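Local coordinates for protein acyl-CoA dehydrogenase (Bacillus anthracis, PDB 3OWA) that probably oxidises acyl-CoA thioesters to their enoyl forms, passing the electrons to a bound flavin-adenine dinucleotide, at residues 26-30 with 31-35; 301-305 with 306-310; 400-403 with 404-407; 254-257 with 258-261; 462-465 with 466-470. All blocks are in the same frame, centred on the assembly; numbering follows the deposited sequence. Where two conformers were deposited one is given.

Contact 1: 26-30 with 31-35; sequences QVFTP and EDFSS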
# COMPACT_ATOMS: atom_id res chain seq x y z
N GLN A 26 10.26 22.83 -24.89
CA GLN A 26 10.79 23.15 -23.55
C GLN A 26 10.79 21.95 -22.60
O GLN A 26 11.01 22.12 -21.40
CB GLN A 26 10.00 24.30 -22.93
CG GLN A 26 10.02 25.60 -23.75
CD GLN A 26 8.94 26.52 -23.28
OE1 GLN A 26 7.78 26.15 -23.28
NE2 GLN A 26 9.31 27.71 -22.84
N VAL A 27 10.56 20.74 -23.13
CA VAL A 27 10.69 19.55 -22.29
C VAL A 27 11.68 18.54 -22.85
O VAL A 27 11.76 18.33 -24.07
CB VAL A 27 9.33 18.83 -22.01
CG1 VAL A 27 8.35 19.77 -21.31
CG2 VAL A 27 8.73 18.28 -23.29
N PHE A 28 12.44 17.94 -21.95
CA PHE A 28 13.31 16.82 -22.28
C PHE A 28 12.56 15.51 -22.01
O PHE A 28 11.87 15.38 -21.00
CB PHE A 28 14.62 16.90 -21.48
CG PHE A 28 15.60 15.82 -21.82
CD1 PHE A 28 16.44 15.96 -22.92
CD2 PHE A 28 15.67 14.66 -21.05
CE1 PHE A 28 17.34 14.96 -23.27
CE2 PHE A 28 16.55 13.65 -21.39
CZ PHE A 28 17.40 13.80 -22.50
N THR A 29 12.66 14.55 -22.93
CA THR A 29 11.98 13.26 -22.80
C THR A 29 12.94 12.11 -23.07
O THR A 29 13.98 12.31 -23.67
CB THR A 29 10.77 13.13 -23.78
OG1 THR A 29 11.26 12.82 -25.07
CG2 THR A 29 9.92 14.40 -23.84
N PRO A 30 12.58 10.87 -22.66
CA PRO A 30 13.47 9.76 -23.02
C PRO A 30 13.74 9.61 -24.52
O PRO A 30 14.76 9.03 -24.90
CB PRO A 30 12.75 8.54 -22.45
CG PRO A 30 11.95 9.07 -21.25
CD PRO A 30 11.58 10.49 -21.64
N GLU A 31 12.85 10.13 -25.38
CA GLU A 31 13.04 10.06 -26.84
C GLU A 31 14.21 10.95 -27.30
O GLU A 31 14.77 10.77 -28.39
CB GLU A 31 11.73 10.39 -27.61
CG GLU A 31 10.65 9.30 -27.56
CD GLU A 31 10.09 9.02 -26.13
OE1 GLU A 31 9.62 9.95 -25.45
OE2 GLU A 31 10.11 7.85 -25.70
N ASP A 32 14.59 11.89 -26.43
CA ASP A 32 15.72 12.77 -26.65
C ASP A 32 17.09 12.18 -26.21
O ASP A 32 18.10 12.85 -26.36
CB ASP A 32 15.46 14.10 -25.93
CG ASP A 32 14.19 14.80 -26.45
OD1 ASP A 32 14.01 14.81 -27.69
OD2 ASP A 32 13.38 15.33 -25.66
N PHE A 33 17.12 10.96 -25.68
CA PHE A 33 18.39 10.33 -25.29
C PHE A 33 19.30 10.23 -26.52
O PHE A 33 18.81 9.90 -27.60
CB PHE A 33 18.18 8.91 -24.77
CG PHE A 33 17.51 8.82 -23.40
CD1 PHE A 33 16.87 7.66 -23.02
CD2 PHE A 33 17.53 9.90 -22.53
CE1 PHE A 33 16.24 7.56 -21.75
CE2 PHE A 33 16.90 9.81 -21.26
CZ PHE A 33 16.27 8.63 -20.89
N SER A 34 20.59 10.50 -26.35
CA SER A 34 21.58 10.26 -27.41
C SER A 34 22.02 8.79 -27.42
O SER A 34 21.70 8.03 -26.50
CB SER A 34 22.81 11.12 -27.13
OG SER A 34 23.48 10.62 -25.99
N SER A 35 22.79 8.37 -28.42
CA SER A 35 23.44 7.06 -28.42
C SER A 35 24.39 6.87 -27.21
O SER A 35 24.54 5.75 -26.72
CB SER A 35 24.24 6.82 -29.72
OG SER A 35 23.36 6.86 -30.85
O HOH W 1 8.93 12.31 -26.92

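Contact 2: 301-305 with 306-310; sequences IARFP and LIQEK. With FAD (flavin-adenine dinucleotide), chain J.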
# COMPACT_ATOMS: atom_id res chain seq x y z
N ILE A 301 -3.29 -16.31 -16.89
CA ILE A 301 -4.09 -15.33 -16.15
C ILE A 301 -3.99 -14.02 -16.87
O ILE A 301 -4.77 -13.09 -16.63
CB ILE A 301 -3.64 -15.17 -14.66
CG1 ILE A 301 -2.18 -14.70 -14.57
CG2 ILE A 301 -3.83 -16.51 -13.92
CD1 ILE A 301 -1.71 -14.45 -13.10
N ALA A 302 -3.02 -13.95 -17.79
CA ALA A 302 -2.93 -12.83 -18.71
C ALA A 302 -4.26 -12.60 -19.50
O ALA A 302 -4.53 -11.48 -19.95
CB ALA A 302 -1.75 -13.04 -19.69
N ARG A 303 -5.06 -13.65 -19.67
CA ARG A 303 -6.32 -13.55 -20.44
C ARG A 303 -7.44 -12.91 -19.61
O ARG A 303 -8.48 -12.56 -20.14
CB ARG A 303 -6.77 -14.93 -20.95
CG ARG A 303 -5.80 -15.59 -21.92
CD ARG A 303 -5.87 -15.02 -23.36
NE ARG A 303 -5.26 -13.69 -23.46
CZ ARG A 303 -3.95 -13.43 -23.49
NH1 ARG A 303 -3.07 -14.43 -23.44
NH2 ARG A 303 -3.52 -12.17 -23.56
N PHE A 304 -7.22 -12.76 -18.31
CA PHE A 304 -8.25 -12.16 -17.45
C PHE A 304 -8.23 -10.63 -17.45
O PHE A 304 -7.21 -10.03 -17.17
CB PHE A 304 -8.28 -12.75 -16.04
CG PHE A 304 -8.31 -14.26 -15.99
CD1 PHE A 304 -7.50 -14.94 -15.10
CD2 PHE A 304 -9.15 -15.00 -16.83
CE1 PHE A 304 -7.52 -16.35 -15.03
CE2 PHE A 304 -9.18 -16.39 -16.78
CZ PHE A 304 -8.34 -17.07 -15.88
N PRO A 305 -9.38 -10.01 -17.79
CA PRO A 305 -9.45 -8.56 -17.80
C PRO A 305 -8.97 -7.90 -16.52
O PRO A 305 -8.37 -6.84 -16.60
CB PRO A 305 -10.94 -8.28 -18.06
CG PRO A 305 -11.35 -9.45 -18.97
CD PRO A 305 -10.59 -10.63 -18.39
N LEU A 306 -9.24 -8.47 -15.35
CA LEU A 306 -8.78 -7.83 -14.10
C LEU A 306 -7.25 -7.79 -14.00
O LEU A 306 -6.70 -6.84 -13.47
CB LEU A 306 -9.29 -8.56 -12.85
CG LEU A 306 -10.73 -8.34 -12.42
CD1 LEU A 306 -10.96 -9.00 -11.04
CD2 LEU A 306 -11.02 -6.83 -12.43
N ILE A 307 -6.59 -8.84 -14.48
CA ILE A 307 -5.13 -8.88 -14.56
C ILE A 307 -4.64 -7.83 -15.58
O ILE A 307 -3.68 -7.08 -15.33
CB ILE A 307 -4.63 -10.31 -14.89
CG1 ILE A 307 -4.95 -11.26 -13.71
CG2 ILE A 307 -3.15 -10.34 -15.23
CD1 ILE A 307 -4.15 -10.97 -12.42
N GLN A 308 -5.31 -7.78 -16.73
CA GLN A 308 -4.98 -6.79 -17.76
C GLN A 308 -5.14 -5.37 -17.22
O GLN A 308 -4.29 -4.50 -17.43
CB GLN A 308 -5.89 -7.00 -18.97
CG GLN A 308 -5.60 -8.29 -19.70
CD GLN A 308 -6.63 -8.61 -20.77
OE1 GLN A 308 -7.48 -7.79 -21.11
NE2 GLN A 308 -6.55 -9.82 -21.32
N GLU A 309 -6.22 -5.14 -16.49
CA GLU A 309 -6.46 -3.83 -15.91
C GLU A 309 -5.33 -3.41 -14.93
O GLU A 309 -4.85 -2.27 -14.99
CB GLU A 309 -7.82 -3.79 -15.20
CG GLU A 309 -8.29 -2.37 -14.81
CD GLU A 309 -9.55 -2.36 -13.92
OE1 GLU A 309 -10.30 -1.35 -13.99
OE2 GLU A 309 -9.81 -3.34 -13.17
N LYS A 310 -4.90 -4.32 -14.05
CA LYS A 310 -3.80 -4.01 -13.12
C LYS A 310 -2.55 -3.63 -13.91
O LYS A 310 -1.92 -2.63 -13.62
CB LYS A 310 -3.49 -5.19 -12.19
CG LYS A 310 -4.61 -5.59 -11.26
CD LYS A 310 -4.17 -6.85 -10.50
CE LYS A 310 -5.32 -7.44 -9.67
NZ LYS A 310 -5.67 -6.50 -8.51
PA FAD J . -3.46 -17.65 -8.33
O1A FAD J . -2.46 -18.09 -9.39
O2A FAD J . -4.64 -18.53 -8.20
O5B FAD J . -3.84 -16.15 -8.68
C5B FAD J . -2.91 -15.28 -9.27
C4B FAD J . -3.58 -13.96 -9.60
O4B FAD J . -4.55 -14.18 -10.61
C3B FAD J . -4.31 -13.37 -8.38
O3B FAD J . -4.26 -11.97 -8.49
C2B FAD J . -5.75 -13.79 -8.65
O2B FAD J . -6.68 -12.92 -8.06
C1B FAD J . -5.82 -13.72 -10.18
N9A FAD J . -6.89 -14.58 -10.73
C8A FAD J . -6.99 -15.96 -10.68
N7A FAD J . -8.12 -16.35 -11.33
C5A FAD J . -8.72 -15.24 -11.81
C6A FAD J . -9.89 -15.03 -12.54
N6A FAD J . -10.75 -16.03 -12.78
N1A FAD J . -10.24 -13.73 -12.88
C2A FAD J . -9.45 -12.66 -12.50
N3A FAD J . -8.29 -12.88 -11.79
C4A FAD J . -7.94 -14.13 -11.44
N1 FAD J . -4.27 -23.13 1.16
C2 FAD J . -4.88 -24.14 1.85
O2 FAD J . -5.71 -24.83 1.25
N3 FAD J . -4.55 -24.40 3.17
C4 FAD J . -3.62 -23.65 3.84
O4 FAD J . -3.35 -23.90 5.02
C4X FAD J . -3.01 -22.60 3.15
N5 FAD J . -2.06 -21.81 3.78
C5X FAD J . -1.41 -20.82 3.08
C6 FAD J . -0.39 -20.09 3.71
C7 FAD J . 0.26 -19.10 2.98
C7M FAD J . 1.34 -18.27 3.64
C8 FAD J . -0.08 -18.89 1.64
C8M FAD J . 0.58 -17.83 0.81
C9 FAD J . -1.10 -19.61 1.02
C9A FAD J . -1.75 -20.60 1.73
N10 FAD J . -2.75 -21.34 1.12
C10 FAD J . -3.34 -22.36 1.81
C1' FAD J . -3.12 -21.11 -0.32
C2' FAD J . -3.58 -19.65 -0.54
O2' FAD J . -4.76 -19.22 0.17
C3' FAD J . -3.57 -19.34 -2.05
O3' FAD J . -2.44 -18.55 -2.36
C4' FAD J . -4.82 -18.63 -2.46
O4' FAD J . -5.91 -19.46 -2.11
C5' FAD J . -4.48 -18.15 -4.15
O5' FAD J . -3.85 -19.00 -5.02
P FAD J . -2.50 -18.71 -5.87
O1P FAD J . -1.54 -18.13 -4.86
O2P FAD J . -1.91 -19.87 -6.57
O3P FAD J . -2.79 -17.52 -6.87
O HOH W 2 -9.09 -11.77 -22.60
O HOH W 3 -6.74 -11.38 -23.88

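Contact 3: 400-403 with 404-407; sequences DSRI and NRIF. With FAD (flavin-adenine dinucleotide), chain E.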
# COMPACT_ATOMS: atom_id res chain seq x y z
N ASP A 400 11.35 -3.56 -0.21
CA ASP A 400 12.33 -2.50 -0.40
C ASP A 400 11.61 -1.17 -0.62
O ASP A 400 12.17 -0.11 -0.30
CB ASP A 400 13.21 -2.78 -1.65
CG ASP A 400 14.15 -4.00 -1.50
OD1 ASP A 400 14.38 -4.56 -0.38
OD2 ASP A 400 14.71 -4.40 -2.57
N SER A 401 10.44 -1.19 -1.27
CA SER A 401 9.79 0.02 -1.75
C SER A 401 9.38 0.90 -0.56
O SER A 401 9.42 2.14 -0.64
CB SER A 401 8.51 -0.37 -2.53
OG SER A 401 7.65 0.75 -2.77
N ARG A 402 9.02 0.26 0.54
CA ARG A 402 8.24 0.99 1.59
C ARG A 402 9.01 2.22 2.16
O ARG A 402 8.39 3.29 2.55
CB ARG A 402 7.79 -0.02 2.67
CG ARG A 402 6.90 0.60 3.80
CD ARG A 402 5.64 1.21 3.07
NE ARG A 402 4.75 2.02 3.91
CZ ARG A 402 4.95 3.30 4.25
NH1 ARG A 402 6.00 3.98 3.83
NH2 ARG A 402 4.04 3.91 5.00
N ILE A 403 10.33 2.12 2.18
CA ILE A 403 11.17 3.15 2.79
C ILE A 403 11.24 4.37 1.88
O ILE A 403 11.52 5.49 2.35
CB ILE A 403 12.60 2.60 3.22
CG1 ILE A 403 13.45 3.61 4.02
CG2 ILE A 403 13.41 2.20 1.97
CD1 ILE A 403 12.83 4.05 5.32
N ASN A 404 10.94 4.21 0.59
CA ASN A 404 11.14 5.35 -0.29
C ASN A 404 10.17 6.48 0.05
O ASN A 404 10.45 7.63 -0.29
CB ASN A 404 10.95 5.01 -1.76
CG ASN A 404 11.93 3.95 -2.23
OD1 ASN A 404 13.05 3.92 -1.76
ND2 ASN A 404 11.47 3.04 -3.09
N ARG A 405 9.05 6.16 0.71
CA ARG A 405 8.08 7.23 1.05
C ARG A 405 8.49 7.97 2.30
O ARG A 405 7.80 8.91 2.78
CB ARG A 405 6.66 6.66 1.14
CG ARG A 405 6.17 6.08 -0.19
CD ARG A 405 5.01 5.08 -0.05
NE ARG A 405 4.02 5.66 0.87
CZ ARG A 405 3.13 4.95 1.53
NH1 ARG A 405 3.09 3.61 1.38
NH2 ARG A 405 2.29 5.58 2.38
N ILE A 406 9.63 7.55 2.85
CA ILE A 406 10.11 8.10 4.11
C ILE A 406 11.43 8.82 3.90
O ILE A 406 11.63 9.91 4.44
CB ILE A 406 10.17 7.01 5.20
CG1 ILE A 406 8.76 6.66 5.69
CG2 ILE A 406 11.03 7.45 6.39
CD1 ILE A 406 8.67 5.24 6.14
N PHE A 407 12.27 8.24 3.02
CA PHE A 407 13.55 8.80 2.56
C PHE A 407 13.48 10.18 2.01
O PHE A 407 12.46 10.57 1.41
CB PHE A 407 14.10 7.96 1.40
CG PHE A 407 14.94 6.78 1.83
CD1 PHE A 407 15.27 5.79 0.90
CD2 PHE A 407 15.44 6.68 3.13
CE1 PHE A 407 16.07 4.68 1.27
CE2 PHE A 407 16.26 5.59 3.50
CZ PHE A 407 16.57 4.59 2.57
PA FAD E . 9.95 11.68 11.98
O1A FAD E . 9.92 11.39 13.46
O2A FAD E . 10.66 12.91 11.57
O5B FAD E . 8.48 11.67 11.39
C5B FAD E . 7.45 10.84 11.86
C4B FAD E . 6.13 11.17 11.18
O4B FAD E . 5.73 12.51 11.50
C3B FAD E . 6.26 11.08 9.66
O3B FAD E . 5.04 10.64 9.06
C2B FAD E . 6.45 12.53 9.29
O2B FAD E . 6.03 12.80 7.98
C1B FAD E . 5.56 13.22 10.29
N9A FAD E . 5.96 14.62 10.46
C8A FAD E . 7.17 15.09 10.89
N7A FAD E . 7.14 16.44 10.91
C5A FAD E . 5.92 16.84 10.54
C6A FAD E . 5.32 18.12 10.40
N6A FAD E . 5.97 19.23 10.76
N1A FAD E . 4.02 18.18 9.97
C2A FAD E . 3.30 17.03 9.69
N3A FAD E . 3.87 15.77 9.86
C4A FAD E . 5.16 15.68 10.26
N1 FAD E . 19.59 9.87 7.12
C2 FAD E . 20.83 10.34 6.75
O2 FAD E . 21.15 11.49 6.98
N3 FAD E . 21.75 9.54 6.09
C4 FAD E . 21.48 8.24 5.82
O4 FAD E . 22.34 7.58 5.22
C4X FAD E . 20.22 7.75 6.19
N5 FAD E . 19.93 6.42 5.95
C5X FAD E . 18.72 5.89 6.36
C6 FAD E . 18.46 4.54 6.10
C7 FAD E . 17.26 3.98 6.54
C7M FAD E . 16.98 2.52 6.28
C8 FAD E . 16.34 4.81 7.22
C8M FAD E . 15.02 4.33 7.72
C9 FAD E . 16.59 6.16 7.43
C9A FAD E . 17.77 6.72 7.01
N10 FAD E . 18.03 8.07 7.21
C10 FAD E . 19.27 8.56 6.85
C1' FAD E . 17.06 8.95 7.99
C2' FAD E . 15.71 9.16 7.30
O2' FAD E . 15.74 9.69 5.99
C3' FAD E . 14.53 9.67 8.38
O3' FAD E . 13.90 8.48 8.69
C4' FAD E . 13.68 10.57 7.91
O4' FAD E . 14.47 11.68 7.49
C5' FAD E . 12.45 10.96 8.73
O5' FAD E . 12.82 10.98 10.08
P FAD E . 12.15 10.08 11.20
O1P FAD E . 12.28 8.65 10.72
O2P FAD E . 12.79 10.37 12.52
O3P FAD E . 10.59 10.42 11.18
O HOH W 4 14.45 1.52 -1.31
O HOH W 5 8.36 3.61 -3.15

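Contact 4: 254-257 with 258-261; sequences IGKG and HIIA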
# COMPACT_ATOMS: atom_id res chain seq x y z
N ILE A 254 30.92 28.07 8.68
CA ILE A 254 30.38 27.88 10.02
C ILE A 254 28.95 28.39 10.15
O ILE A 254 28.65 29.52 9.78
CB ILE A 254 31.29 28.52 11.13
CG1 ILE A 254 32.65 27.80 11.23
CG2 ILE A 254 30.60 28.49 12.48
CD1 ILE A 254 33.69 28.62 12.06
N GLY A 255 28.05 27.53 10.65
CA GLY A 255 26.67 27.93 10.86
C GLY A 255 25.81 27.92 9.59
O GLY A 255 24.63 28.25 9.65
N LYS A 256 26.39 27.55 8.45
CA LYS A 256 25.64 27.53 7.20
C LYS A 256 25.51 26.09 6.67
O LYS A 256 25.44 25.88 5.45
CB LYS A 256 26.29 28.47 6.17
CG LYS A 256 26.35 29.93 6.67
CD LYS A 256 26.60 30.92 5.57
CE LYS A 256 26.71 32.35 6.14
NZ LYS A 256 25.46 32.78 6.88
N GLY A 257 25.47 25.13 7.59
CA GLY A 257 25.27 23.73 7.23
C GLY A 257 23.94 23.51 6.51
O GLY A 257 23.85 22.60 5.65
N HIS A 258 22.93 24.33 6.81
CA HIS A 258 21.59 24.22 6.19
C HIS A 258 21.59 24.41 4.68
O HIS A 258 20.79 23.77 3.95
CB HIS A 258 20.53 25.13 6.84
CG HIS A 258 20.72 26.59 6.53
ND1 HIS A 258 21.58 27.40 7.23
CD2 HIS A 258 20.16 27.38 5.57
CE1 HIS A 258 21.55 28.63 6.73
NE2 HIS A 258 20.69 28.64 5.72
N ILE A 259 22.49 25.26 4.21
CA ILE A 259 22.62 25.50 2.78
C ILE A 259 23.06 24.22 2.04
O ILE A 259 22.52 23.87 0.95
CB ILE A 259 23.60 26.66 2.53
CG1 ILE A 259 22.97 27.98 2.97
CG2 ILE A 259 24.06 26.70 1.05
CD1 ILE A 259 23.96 29.13 3.05
N ILE A 260 24.00 23.49 2.62
CA ILE A 260 24.43 22.20 2.06
C ILE A 260 23.29 21.17 2.13
O ILE A 260 22.95 20.53 1.10
CB ILE A 260 25.70 21.69 2.72
CG1 ILE A 260 26.82 22.76 2.58
CG2 ILE A 260 26.12 20.28 2.15
CD1 ILE A 260 28.11 22.42 3.40
N ALA A 261 22.64 21.07 3.31
CA ALA A 261 21.64 20.05 3.54
C ALA A 261 20.45 20.24 2.60
O ALA A 261 19.90 19.24 2.09
CB ALA A 261 21.17 20.05 5.01
O HOH W 6 22.81 26.22 9.18

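Contact 5: 462-465 with 466-470; sequences YLVN and NAKKI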
# COMPACT_ATOMS: atom_id res chain seq x y z
N TYR A 462 -6.58 20.20 -22.98
CA TYR A 462 -7.64 20.98 -22.37
C TYR A 462 -7.68 20.75 -20.84
O TYR A 462 -7.76 21.70 -20.06
CB TYR A 462 -8.98 20.67 -23.06
CG TYR A 462 -10.16 21.36 -22.45
CD1 TYR A 462 -10.50 22.67 -22.80
CD2 TYR A 462 -10.93 20.72 -21.48
CE1 TYR A 462 -11.59 23.31 -22.20
CE2 TYR A 462 -12.00 21.35 -20.88
CZ TYR A 462 -12.33 22.63 -21.24
OH TYR A 462 -13.41 23.21 -20.62
N LEU A 463 -7.60 19.50 -20.41
CA LEU A 463 -7.61 19.20 -18.98
C LEU A 463 -6.38 19.76 -18.26
O LEU A 463 -6.47 20.27 -17.13
CB LEU A 463 -7.75 17.70 -18.73
CG LEU A 463 -8.99 17.06 -19.35
CD1 LEU A 463 -8.91 15.57 -19.21
CD2 LEU A 463 -10.26 17.59 -18.70
N VAL A 464 -5.23 19.68 -18.93
CA VAL A 464 -3.99 20.19 -18.36
C VAL A 464 -4.11 21.70 -18.08
O VAL A 464 -3.79 22.17 -16.97
CB VAL A 464 -2.78 19.85 -19.29
CG1 VAL A 464 -1.62 20.80 -19.07
CG2 VAL A 464 -2.35 18.40 -19.10
N ASN A 465 -4.59 22.44 -19.09
CA ASN A 465 -4.86 23.88 -18.94
C ASN A 465 -5.84 24.19 -17.80
O ASN A 465 -5.59 25.08 -16.97
CB ASN A 465 -5.36 24.49 -20.26
CG ASN A 465 -4.28 25.23 -21.01
OD1 ASN A 465 -3.80 26.28 -20.54
ND2 ASN A 465 -3.89 24.72 -22.18
N ASN A 466 -6.94 23.45 -17.75
CA ASN A 466 -7.92 23.70 -16.69
C ASN A 466 -7.43 23.30 -15.30
O ASN A 466 -7.81 23.93 -14.31
CB ASN A 466 -9.25 23.02 -17.03
CG ASN A 466 -10.06 23.79 -18.10
OD1 ASN A 466 -11.24 23.51 -18.33
ND2 ASN A 466 -9.43 24.76 -18.75
N ALA A 467 -6.57 22.28 -15.25
CA ALA A 467 -5.95 21.84 -13.99
C ALA A 467 -5.10 22.96 -13.40
O ALA A 467 -5.12 23.17 -12.18
CB ALA A 467 -5.11 20.56 -14.18
N LYS A 468 -4.38 23.67 -14.27
CA LYS A 468 -3.56 24.81 -13.84
C LYS A 468 -4.40 25.90 -13.19
O LYS A 468 -4.06 26.40 -12.12
CB LYS A 468 -2.77 25.39 -15.02
CG LYS A 468 -1.65 24.47 -15.52
CD LYS A 468 -0.81 25.10 -16.60
CE LYS A 468 0.03 24.02 -17.27
NZ LYS A 468 1.07 24.59 -18.13
N LYS A 469 -5.50 26.25 -13.86
CA LYS A 469 -6.48 27.21 -13.35
C LYS A 469 -7.08 26.79 -12.00
O LYS A 469 -7.21 27.62 -11.10
CB LYS A 469 -7.60 27.41 -14.37
CG LYS A 469 -7.09 27.97 -15.71
CD LYS A 469 -8.20 28.04 -16.76
CE LYS A 469 -7.61 28.57 -18.06
NZ LYS A 469 -8.58 28.42 -19.17
N ILE A 470 -7.43 25.50 -11.87
CA ILE A 470 -8.00 24.97 -10.64
C ILE A 470 -6.99 25.08 -9.49
O ILE A 470 -7.33 25.53 -8.40
CB ILE A 470 -8.53 23.51 -10.81
CG1 ILE A 470 -9.74 23.46 -11.75
CG2 ILE A 470 -8.93 22.89 -9.47
CD1 ILE A 470 -9.97 22.07 -12.38

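Contact 1: 26-30 with 31-35
One face of the Phe-33 ring rests on Pro-30, the first residue of a short 3-10 turn (30-32) in the loop that leads into helix 35-52, with CA of Pro-30 3.7 Å from the ring centroid in a CH-pi contact and O of Pro-30 over the same face. At the edge of the Phe-28 ring comes CE2 of Phe-33, 3.9 Å from CE2 of Phe-28, the two side chains crossing at about a right angle; CB of Asp-32 approaches that ring obliquely. Proline suits the start of the turn, since its ring fixes phi and it has no N-H to satisfy. Main chain and carboxylate together close the turn from Thr-29 to Asp-32, one bond in each direction: Asp-32 N to Thr-29 O at 2.9 Å, and Thr-29 N to OD2 of Asp-32 at 2.9 Å. Outside, Lys-515 pairs with OD2 of Asp-32, and Arg-512 with OE1 of Glu-31. A water accepts from OG1 of Thr-29, 3.0 Å away, and donates to OE1 of Glu-31 at 2.9 Å.

Contact 2: 301-305 with 306-310
Ile-301 starts the turn with its O 3.3 Å from CB of Ile-307, while its CD1 lies 3.8 Å from O4B of the FAD ribose. Ala-302, small enough to pack against helix 257-293, offers its O to NE2 of Gln-308 at 3.0 Å; the bond is nearly straight (164°), in the carbonyl plane and in the amide plane of the glutamine. With CG beside the backbone N (chi1 -69°) and the chain extended beyond it, Gln-308 reaches back to this carbonyl. A water donates to Arg-303 O at 2.7 Å and accepts a weak bond from NE2 of Gln-308. Phe-304, at the N-cap of helix 305-336, lays one ring face over the adenine, CD1 3.5 Å from C6A, and its O takes the N-H of Gln-308 at 3.0 Å. Pro-305 suits the first helical turn, where no N-H is called for, and its O receives Glu-309 N at 2.7 Å. From the helix, CD1 of Ile-307 meets O4B of the FAD at 3.7 Å. Gln-490 of the second subunit hydrogen-bonds Leu-306 N. From this turn the adenosine is met by apolar groups, an aromatic face for the base and aliphatic ends for the sugar, while polar bonds hold the turn that presents them.

Contact 3: 400-403 with 404-407
The flavin pocket and the subunit interface meet here, in the turn that follows helix 393-401. Ile-403 sends CG1 over one face of the Phe-407 ring, 3.6 Å from its centroid in a CH-pi contact; Phe-407 was modelled in two conformers, so this holds for one of them. With CG1 opposite the backbone N (chi1 -173°) and the next bond turned back (chi2 60°), CD1 of Ile-403 arrives 3.3 Å from the methyl C8M of the flavin. CD1 of Ile-403 also touches CB of Ile-406, 4.0 Å away, and CG2 of Ile-406 faces O3' of the ribityl chain. Two backbone donors share Ile-403 O: Ile-406 N at 2.8 Å, above the carbonyl plane, and Phe-407 N at 2.9 Å. On the other flank the guanidinium groups of Arg-402 and Arg-405 stack flat, centres 3.6 Å apart and planes at 14°. Both are gathered round one carboxylate oxygen, OD1 of Asp-377 of the second subunit, and Asp-373 holds Arg-405 as well, which probably offsets their like charge. Asn-404 suits its buried place because its amide can serve two waters, accepting from one at OD1 and donating to another through ND2. Such a turn, with branched aliphatic and aromatic side chains against the flavin and arginines tied to the partner subunit, belongs to the FAD site of the acyl-CoA dehydrogenase fold, to which both subunits contribute.

Contact 4: 254-257 with 258-261
His-258 and Gly-255 are joined through a single water at the start of helix 257-293. The imidazole takes a chi1 of 72°, with CG placed between the backbone N and the carbonyl carbon, a position rarely used inside a helix but tolerated in its first turn. That torsion turns ND1 back toward the incoming loop, where the water lies 2.6 Å away at the edge of the ring. The same water accepts from His-258 N at 3.0 Å and donates to Gly-255 O at 2.8 Å. Gly-255 has a positive phi (80°), a backbone shape that glycine adopts with little cost. Lys-256 and Ile-259 run side by side in the same direction, both with the first side-chain carbon beside the backbone N; CD1 of Ile-259 lies 3.9 Å from CB of Lys-256, an apolar touch on an exposed flank. Backbone bonds then start the helix, Ile-259 N to Lys-256 O at 3.3 Å and Ala-261 N to Gly-257 O at 3.0 Å. Ile-260 faces Tyr-199 and Ala-209, on strands 195-202 and 206-213. A water-bridged first helical turn of this kind stands where the acyl-CoA dehydrogenase fold passes from its middle beta-domain to the helical C-terminal domain.

Contact 5: 462-465 with 466-470
Helix 458-482, in the later helical part of the chain, makes two regular turns here, and the contact runs from each residue to the one four further on. Tyr-462 and Asn-466 cross obliquely on one flank. CG of Tyr-462 stands opposite its backbone N (chi1 176°), which brings one face of the ring to the asparagine; CG of Asn-466 sits 4.0 Å above that ring plane, displaced toward the rim, and the amide plane is inclined 57° to the ring. A tyrosine suits this partly exposed edge because its flat ring can lie against the neighbouring side chain. The next flank carries Val-464 and Lys-468, which lie side by side pointing the same way, with CG1 of the valine 4.0 Å from CE of the lysine. The extended lysine keeps its methylenes in apolar surroundings and carries NZ to a salt bridge with Glu-507 and a hydrogen bond to Asp-20 O, partners that suit a buried ammonium. Alpha-helical backbone bonds underlie all this: Asn-466 N to Tyr-462 O at 3.0 Å, Ala-467 N to Leu-463 O at 2.8 Å and Lys-468 N to Val-464 O at 3.1 Å. Around the helix, Leu-463 packs on helices 490-520 and 526-554, the small Ala-467 touches the same two helices, at Leu-503 and Ile-543, and Ile-470 fills in against helices 526-554 and 557-571.

Along the chain the order is contact 1, contact 4, contact 2, contact 3 and contact 5. Contacts 4, 2 and 3 belong to the same C-terminal acyl-CoA dehydrogenase domain, yet contacts 4 and 2 lie on opposite sides of the chain's centre, their own centres about 51 Å apart. Contacts 2 and 3 (centres about 28 Å apart) both touch the second subunit and reach different FAD molecules, one at the adenine end and the other at the flavin end, so each cofactor draws on both chains. Contacts 1 and 5 approach to about 9 Å between nearest atoms, both packing on helix 490-520, which ties the N-terminal loop to the later helical region.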